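Local coordinates for interferon-activable protein 202 (Mus musculus, PDB 4L5R) that binds double-stranded DNA without sequence specificity and damps innate immune signalling by preventing AIM2 inflammasome activation, probably by sequestering cytoplasmic DNA, at residues 110-115 and 145-150; 4-9 and 81-86. All coordinates share one frame; numbering follows the deposited sequence.

In the fold
The chain is the first HIN-200 domain of the protein, two curled OB-fold beta-sheets in tandem. Near the N terminus, residues 4-9 come before strand 11-13, and contact 2 joins them to the end of strand 79-82, closing a loop of 71 residues that holds most strands of the first OB fold. After strand 87-90 and helix 101-108, contact 1 opens at residues 110-115 and closes a shorter loop of 29 residues onto the turn after strand 141-146 in the second OB fold. The two loops follow one another, neither nested nor crossed. The centres of contacts 1 and 2 lie about 32 Å apart, on opposite sides of the chain's centre.

Contact 1 (110-115 and 145-150); sequences TLKISK and IKDNED
Ile-113 is gripped by Asp-147 through its backbone and packed against the turn through its side chain. Its N-H gives a nearly straight bond (175°) to the syn lone pair of Asp-147 OD2, 2.7 Å from Ile-113 N. The two side chains slide past each other in opposite directions, Ile-113 CG1 lying 3.4 Å from Asp-147 OD2. This is the tight part of the contact: Ile-113 CD1 reaches 3.6 Å from Lys-146 CA, while Ile-113 CG2 rests 3.9 Å from Asp-150 CB. Phe-129 and Ile-152 add apolar cover around the isoleucine. Residues 145-150 run from the end of strand 141-146 into the turn of a beta-hairpin that leads to strand 151-156 in the second OB fold, and an Asx turn shapes it. CG of Asp-147 sits between the backbone N and the carbonyl carbon (chi1 55°); OD1 accepts from Glu-149 N on its anti side and from Asp-150 N, 3.0 Å from Asp-147 OD1. One carboxylate therefore serves both the turn and the first residue of helix 113-116. An alanine in place of Asp-147 removes both oxygens, and would probably leave the Ile-113 N-H and the Glu-149 and Asp-150 amides without this acceptor and the turn freer to move. Two waters bridge the segments: water 1 donates to Leu-111 O and Asp-147 OD2, and water 2 links Ser-114 N to Asp-147 OD1. On the looser, more exposed side, Lys-112 crosses Asn-148 at about a right angle. Its NZ is 2.7 Å from Asn-148 OD1, a bond that remains doubtful because ND2 is equally close and the asparagine has two conformers. Asp-150 turns its carboxylate to a salt bridge with Lys-117.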
loop_
_atom_site.group_PDB
_atom_site.type_symbol
_atom_site.label_atom_id
_atom_site.label_comp_id
_atom_site.label_asym_id
_atom_site.label_seq_id
_atom_site.Cartn_x
_atom_site.Cartn_y
_atom_site.Cartn_z
ATOM N N THR A 110 -11.663 2.900 4.572
ATOM C CA THR A 110 -10.983 4.026 3.975
ATOM C C THR A 110 -11.290 5.281 4.775
ATOM O O THR A 110 -12.435 5.529 5.130
ATOM C CB THR A 110 -11.411 4.224 2.510
ATOM O OG1 THR A 110 -10.977 3.097 1.739
ATOM C CG2 THR A 110 -10.791 5.490 1.954
ATOM N N LEU A 111 -10.250 6.045 5.090
ATOM C CA LEU A 111 -10.405 7.311 5.789
ATOM C C LEU A 111 -11.223 8.300 4.971
ATOM O O LEU A 111 -11.125 8.345 3.732
ATOM C CB LEU A 111 -9.035 7.943 6.007
ATOM C CG LEU A 111 -8.092 7.417 7.067
ATOM C CD1 LEU A 111 -6.899 8.346 7.106
ATOM C CD2 LEU A 111 -8.795 7.388 8.422
ATOM N N LYS A 112 -12.010 9.111 5.668
ATOM C CA LYS A 112 -12.698 10.233 5.039
ATOM C C LYS A 112 -11.693 11.188 4.385
ATOM O O LYS A 112 -10.617 11.462 4.928
ATOM C CB LYS A 112 -13.533 10.995 6.072
ATOM C CG LYS A 112 -14.780 10.264 6.548
ATOM C CD LYS A 112 -15.726 9.955 5.405
ATOM C CE LYS A 112 -17.080 9.499 5.928
ATOM N NZ LYS A 112 -17.996 9.094 4.827
ATOM N N ILE A 113 -12.053 11.688 3.214
ATOM C CA ILE A 113 -11.200 12.622 2.503
ATOM C C ILE A 113 -10.912 13.876 3.321
ATOM O O ILE A 113 -9.781 14.377 3.323
ATOM C CB ILE A 113 -11.800 12.962 1.133
ATOM C CG1 ILE A 113 -11.670 11.735 0.221
ATOM C CG2 ILE A 113 -11.098 14.176 0.509
ATOM C CD1 ILE A 113 -12.279 11.937 -1.153
ATOM N N SER A 114 -11.918 14.377 4.039
ATOM C CA SER A 114 -11.671 15.546 4.858
ATOM C C SER A 114 -10.604 15.221 5.911
ATOM O O SER A 114 -9.759 16.063 6.206
ATOM C CB SER A 114 -12.963 16.127 5.464
ATOM O OG SER A 114 -13.584 15.210 6.344
ATOM N N LYS A 115 -10.599 13.992 6.438
ATOM C CA LYS A 115 -9.592 13.597 7.423
ATOM C C LYS A 115 -8.223 13.384 6.770
ATOM O O LYS A 115 -7.179 13.696 7.357
ATOM C CB LYS A 115 -10.024 12.333 8.182
ATOM C CG LYS A 115 -11.100 12.563 9.251
ATOM C CD LYS A 115 -10.565 13.379 10.423
ATOM N N ILE A 145 -11.571 12.307 -7.054
ATOM C CA ILE A 145 -12.253 11.311 -6.248
ATOM C C ILE A 145 -13.057 11.996 -5.141
ATOM O O ILE A 145 -12.806 13.148 -4.806
ATOM C CB ILE A 145 -11.278 10.290 -5.641
ATOM C CG1 ILE A 145 -10.215 10.978 -4.774
ATOM C CG2 ILE A 145 -10.613 9.469 -6.757
ATOM C CD1 ILE A 145 -9.388 9.987 -3.886
ATOM N N LYS A 146 -14.028 11.285 -4.585
ATOM C CA LYS A 146 -14.911 11.887 -3.596
ATOM C C LYS A 146 -15.476 10.836 -2.662
ATOM O O LYS A 146 -15.491 9.644 -2.978
ATOM C CB LYS A 146 -16.071 12.592 -4.300
ATOM C CG LYS A 146 -16.978 11.643 -5.063
ATOM C CD LYS A 146 -18.239 12.346 -5.533
ATOM C CE LYS A 146 -19.129 11.407 -6.330
ATOM N NZ LYS A 146 -20.418 12.058 -6.716
ATOM N N ASP A 147 -15.932 11.294 -1.503
ATOM C CA ASP A 147 -16.808 10.507 -0.661
ATOM C C ASP A 147 -18.015 11.406 -0.362
ATOM O O ASP A 147 -18.162 12.464 -0.974
ATOM C CB ASP A 147 -16.088 9.988 0.599
ATOM C CG ASP A 147 -15.426 11.094 1.424
ATOM O OD1 ASP A 147 -15.958 12.226 1.465
ATOM O OD2 ASP A 147 -14.379 10.820 2.069
ATOM N N ASN A 148 -18.871 10.983 0.560
ATOM C CA ASN A 148 -20.105 11.709 0.840
ATOM C C ASN A 148 -19.907 13.170 1.255
ATOM O O ASN A 148 -20.808 13.992 1.090
ATOM C CB ASN A 148 -20.935 10.960 1.890
ATOM C CG ASN A 148 -20.095 10.469 3.061
ATOM O OD1 ASN A 148 -19.176 11.153 3.514
ATOM N ND2 ASN A 148 -20.403 9.269 3.549
ATOM N N GLU A 149 -18.727 13.495 1.780
ATOM C CA GLU A 149 -18.514 14.812 2.378
ATOM C C GLU A 149 -17.450 15.698 1.703
ATOM O O GLU A 149 -17.453 16.911 1.889
ATOM C CB GLU A 149 -18.271 14.677 3.898
ATOM C CG GLU A 149 -19.490 14.128 4.649
ATOM C CD GLU A 149 -19.257 13.923 6.144
ATOM O OE1 GLU A 149 -18.148 13.486 6.519
ATOM O OE2 GLU A 149 -20.190 14.194 6.945
ATOM N N ASP A 150 -16.564 15.107 0.903
ATOM C CA ASP A 150 -15.472 15.863 0.292
ATOM C C ASP A 150 -14.895 15.234 -0.987
ATOM O O ASP A 150 -15.246 14.114 -1.351
ATOM C CB ASP A 150 -14.361 16.109 1.323
ATOM C CG ASP A 150 -13.528 17.346 1.005
ATOM O OD1 ASP A 150 -13.887 18.083 0.056
ATOM O OD2 ASP A 150 -12.520 17.588 1.709
HETATM O O HOH W 1 -13.209 8.411 1.940
HETATM O O HOH W 2 -14.623 13.557 3.666
#

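Contact 2 (4-9 and 81-86). With nucleotides of chain C.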
loop_
_atom_site.group_PDB
_atom_site.type_symbol
_atom_site.label_atom_id
_atom_site.label_comp_id
_atom_site.label_asym_id
_atom_site.label_seq_id
_atom_site.Cartn_x
_atom_site.Cartn_y
_atom_site.Cartn_z
ATOM N N LYS A 4 18.782 -3.062 -0.453
ATOM C CA LYS A 4 18.334 -2.931 -1.844
ATOM C C LYS A 4 16.823 -2.706 -1.926
ATOM O O LYS A 4 16.044 -3.464 -1.340
ATOM C CB LYS A 4 18.710 -4.183 -2.644
ATOM C CG LYS A 4 19.192 -3.923 -4.069
ATOM C CD LYS A 4 18.140 -3.245 -4.927
ATOM C CE LYS A 4 18.633 -3.069 -6.362
ATOM N NZ LYS A 4 17.677 -2.293 -7.211
ATOM N N ASN A 5 16.425 -1.662 -2.654
ATOM C CA ASN A 5 15.018 -1.327 -2.866
ATOM C C ASN A 5 14.251 -0.819 -1.646
ATOM O O ASN A 5 13.085 -0.433 -1.769
ATOM C CB ASN A 5 14.261 -2.494 -3.504
ATOM C CG ASN A 5 14.636 -2.700 -4.955
ATOM O OD1 ASN A 5 15.218 -1.818 -5.587
ATOM N ND2 ASN A 5 14.304 -3.866 -5.492
ATOM N N ILE A 6 14.892 -0.805 -0.478
ATOM C CA ILE A 6 14.221 -0.324 0.737
ATOM C C ILE A 6 14.154 1.205 0.784
ATOM O O ILE A 6 15.062 1.887 0.316
ATOM C CB ILE A 6 14.907 -0.843 2.018
ATOM C CG1 ILE A 6 14.917 -2.371 2.038
ATOM C CG2 ILE A 6 14.200 -0.307 3.268
ATOM C CD1 ILE A 6 13.529 -2.991 2.037
ATOM N N SER A 7 13.085 1.740 1.366
ATOM C CA SER A 7 12.901 3.190 1.438
ATOM C C SER A 7 13.938 3.870 2.334
ATOM O O SER A 7 14.475 3.254 3.256
ATOM C CB SER A 7 11.486 3.533 1.921
ATOM O OG SER A 7 10.513 3.210 0.934
ATOM N N LYS A 8 14.205 5.144 2.054
ATOM C CA LYS A 8 15.128 5.949 2.852
ATOM C C LYS A 8 14.723 5.985 4.320
ATOM O O LYS A 8 13.555 6.195 4.647
ATOM C CB LYS A 8 15.192 7.389 2.320
ATOM C CG LYS A 8 15.770 7.533 0.923
ATOM C CD LYS A 8 15.938 9.001 0.538
ATOM C CE LYS A 8 14.593 9.704 0.361
ATOM N NZ LYS A 8 14.555 11.011 1.075
ATOM N N GLY A 9 15.698 5.784 5.202
ATOM C CA GLY A 9 15.469 5.907 6.630
ATOM C C GLY A 9 14.763 4.741 7.303
ATOM O O GLY A 9 14.436 4.816 8.486
ATOM N N GLU A 81 8.503 -3.114 4.942
ATOM C CA GLU A 81 9.128 -3.338 3.634
ATOM C C GLU A 81 9.980 -4.588 3.714
ATOM O O GLU A 81 10.749 -4.775 4.666
ATOM C CB GLU A 81 9.964 -2.134 3.225
ATOM C CG GLU A 81 9.097 -0.856 3.027
ATOM C CD GLU A 81 9.859 0.333 2.464
ATOM O OE1 GLU A 81 11.100 0.260 2.349
ATOM O OE2 GLU A 81 9.200 1.347 2.123
ATOM N N ILE A 82 9.832 -5.453 2.721
ATOM C CA ILE A 82 10.447 -6.762 2.775
ATOM C C ILE A 82 11.198 -7.012 1.477
ATOM O O ILE A 82 10.594 -7.039 0.407
ATOM C CB ILE A 82 9.395 -7.854 2.990
ATOM C CG1 ILE A 82 8.616 -7.584 4.298
ATOM C CG2 ILE A 82 10.072 -9.268 2.963
ATOM C CD1 ILE A 82 7.401 -8.448 4.484
ATOM N N ASN A 83 12.513 -7.182 1.575
ATOM C CA ASN A 83 13.304 -7.573 0.415
ATOM C C ASN A 83 13.948 -8.938 0.612
ATOM O O ASN A 83 13.542 -9.702 1.486
ATOM C CB ASN A 83 14.337 -6.504 0.029
ATOM C CG ASN A 83 15.382 -6.266 1.101
ATOM O OD1 ASN A 83 15.434 -6.963 2.119
ATOM N ND2 ASN A 83 16.244 -5.285 0.861
ATOM N N GLU A 84 14.941 -9.248 -0.208
ATOM C CA GLU A 84 15.592 -10.554 -0.158
ATOM C C GLU A 84 16.316 -10.774 1.160
ATOM O O GLU A 84 16.598 -11.910 1.536
ATOM C CB GLU A 84 16.552 -10.724 -1.339
ATOM C CG GLU A 84 15.857 -10.675 -2.684
ATOM C CD GLU A 84 16.818 -10.885 -3.853
ATOM N N THR A 85 16.602 -9.689 1.872
ATOM C CA THR A 85 17.247 -9.790 3.177
ATOM C C THR A 85 16.379 -10.526 4.202
ATOM O O THR A 85 16.899 -11.201 5.090
ATOM C CB THR A 85 17.642 -8.401 3.718
ATOM O OG1 THR A 85 18.665 -7.847 2.883
ATOM C CG2 THR A 85 18.164 -8.499 5.144
ATOM N N ALA A 86 15.061 -10.425 4.068
ATOM C CA ALA A 86 14.159 -10.990 5.077
ATOM C C ALA A 86 14.017 -12.522 5.022
ATOM O O ALA A 86 14.282 -13.162 3.998
ATOM C CB ALA A 86 12.785 -10.320 4.993
ATOM P P DC C 16 18.732 11.620 6.525
ATOM O OP1 DC C 16 18.062 11.256 7.793
ATOM O OP2 DC C 16 20.018 12.356 6.529
ATOM O "O5'" DC C 16 18.963 10.292 5.675
ATOM C "C5'" DC C 16 17.844 9.605 5.168
ATOM C "C4'" DC C 16 18.261 8.880 3.909
ATOM O "O4'" DC C 16 18.654 9.827 2.890
ATOM C "C3'" DC C 16 19.448 7.944 4.097
ATOM O "O3'" DC C 16 18.934 6.641 3.908
ATOM C "C2'" DC C 16 20.464 8.365 3.028
ATOM C "C1'" DC C 16 19.613 9.200 2.070
ATOM N N1 DC C 16 20.303 10.272 1.293
ATOM C C2 DC C 16 20.420 10.131 -0.097
ATOM O O2 DC C 16 19.966 9.114 -0.635
ATOM N N3 DC C 16 21.025 11.109 -0.818
ATOM C C4 DC C 16 21.497 12.193 -0.199
ATOM N N4 DC C 16 22.091 13.124 -0.950
ATOM C C5 DC C 16 21.382 12.362 1.217
ATOM C C6 DC C 16 20.781 11.388 1.916
ATOM P P DT C 15 18.337 18.050 5.178
ATOM O OP1 DT C 15 18.206 18.222 6.642
ATOM O OP2 DT C 15 19.597 18.427 4.499
ATOM O "O5'" DT C 15 18.044 16.525 4.793
ATOM C "C5'" DT C 15 16.833 15.895 5.180
ATOM C "C4'" DT C 15 16.832 14.475 4.651
ATOM O "O4'" DT C 15 16.811 14.506 3.201
ATOM C "C3'" DT C 15 18.072 13.678 5.047
ATOM O "O3'" DT C 15 17.686 12.456 5.636
ATOM C "C2'" DT C 15 18.827 13.444 3.741
ATOM C "C1'" DT C 15 17.707 13.530 2.710
ATOM N N1 DT C 15 18.187 13.919 1.348
ATOM C C2 DT C 15 17.921 13.084 0.287
ATOM O O2 DT C 15 17.302 12.041 0.390
ATOM N N3 DT C 15 18.404 13.528 -0.912
ATOM C C4 DT C 15 19.115 14.682 -1.158
ATOM O O4 DT C 15 19.504 14.975 -2.286
ATOM C C5 DT C 15 19.363 15.510 -0.002
ATOM C C7 DT C 15 20.124 16.796 -0.142
ATOM C C6 DT C 15 18.895 15.092 1.182
#
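Glu-81 reaches across to Ile-6 with its CB and to Ser-7 with its tip. CB of Glu-81 lies 3.9 Å from Ile-6 CD1. The chain then runs extended (chi2 -173°), sliding past Ile-6 in the opposite direction and bringing CD beside Ser-7 CB. At the tip the two oxygens share one residue: OE1 of Glu-81 takes the backbone N-H of Ser-7 at 2.7 Å, and OE2 of Glu-81 takes the hydroxyl, Ser-7 OG, at 2.6 Å. Both bonds use syn lone pairs, so the serine clasps the carboxylate in two-pronged fashion and fixes its rotation. Ile-6 CG2 also packs 3.3 Å from Glu-81 OE1, adding an apolar neighbour to that oxygen. Glu-81 belongs to strand 79-82 of the first OB fold, and the contact lays residues 4-9, which have no regular structure, over the end of that strand. There a type I turn from Asn-83 to Ala-86 begins. The amide of Asn-83 crosses the Ile-6 side chain at about a right angle, and Asn-83 ND2 donates to Lys-4 O at 2.9 Å, in the carbonyl plane and on a lone pair (170° at the hydrogen). ND2 also bonds Pro-2 O, so the amide holds two carbonyls of the N-terminal chain. Its other end makes an Asx turn, with Thr-85 N above the carbonyl plane of Asn-83 OD1. Lys-8, whose CB points away from residues 81-86, serves the DNA of chain C instead. Lys-8 CD passes 3.7 Å from the sugar O4' of DC16. Lys-8 NZ donates to the minor-groove O2 of DT15 at 3.0 Å. Lys-4 NZ bonds Asn-5 OD1 and forms a salt bridge with Glu-35.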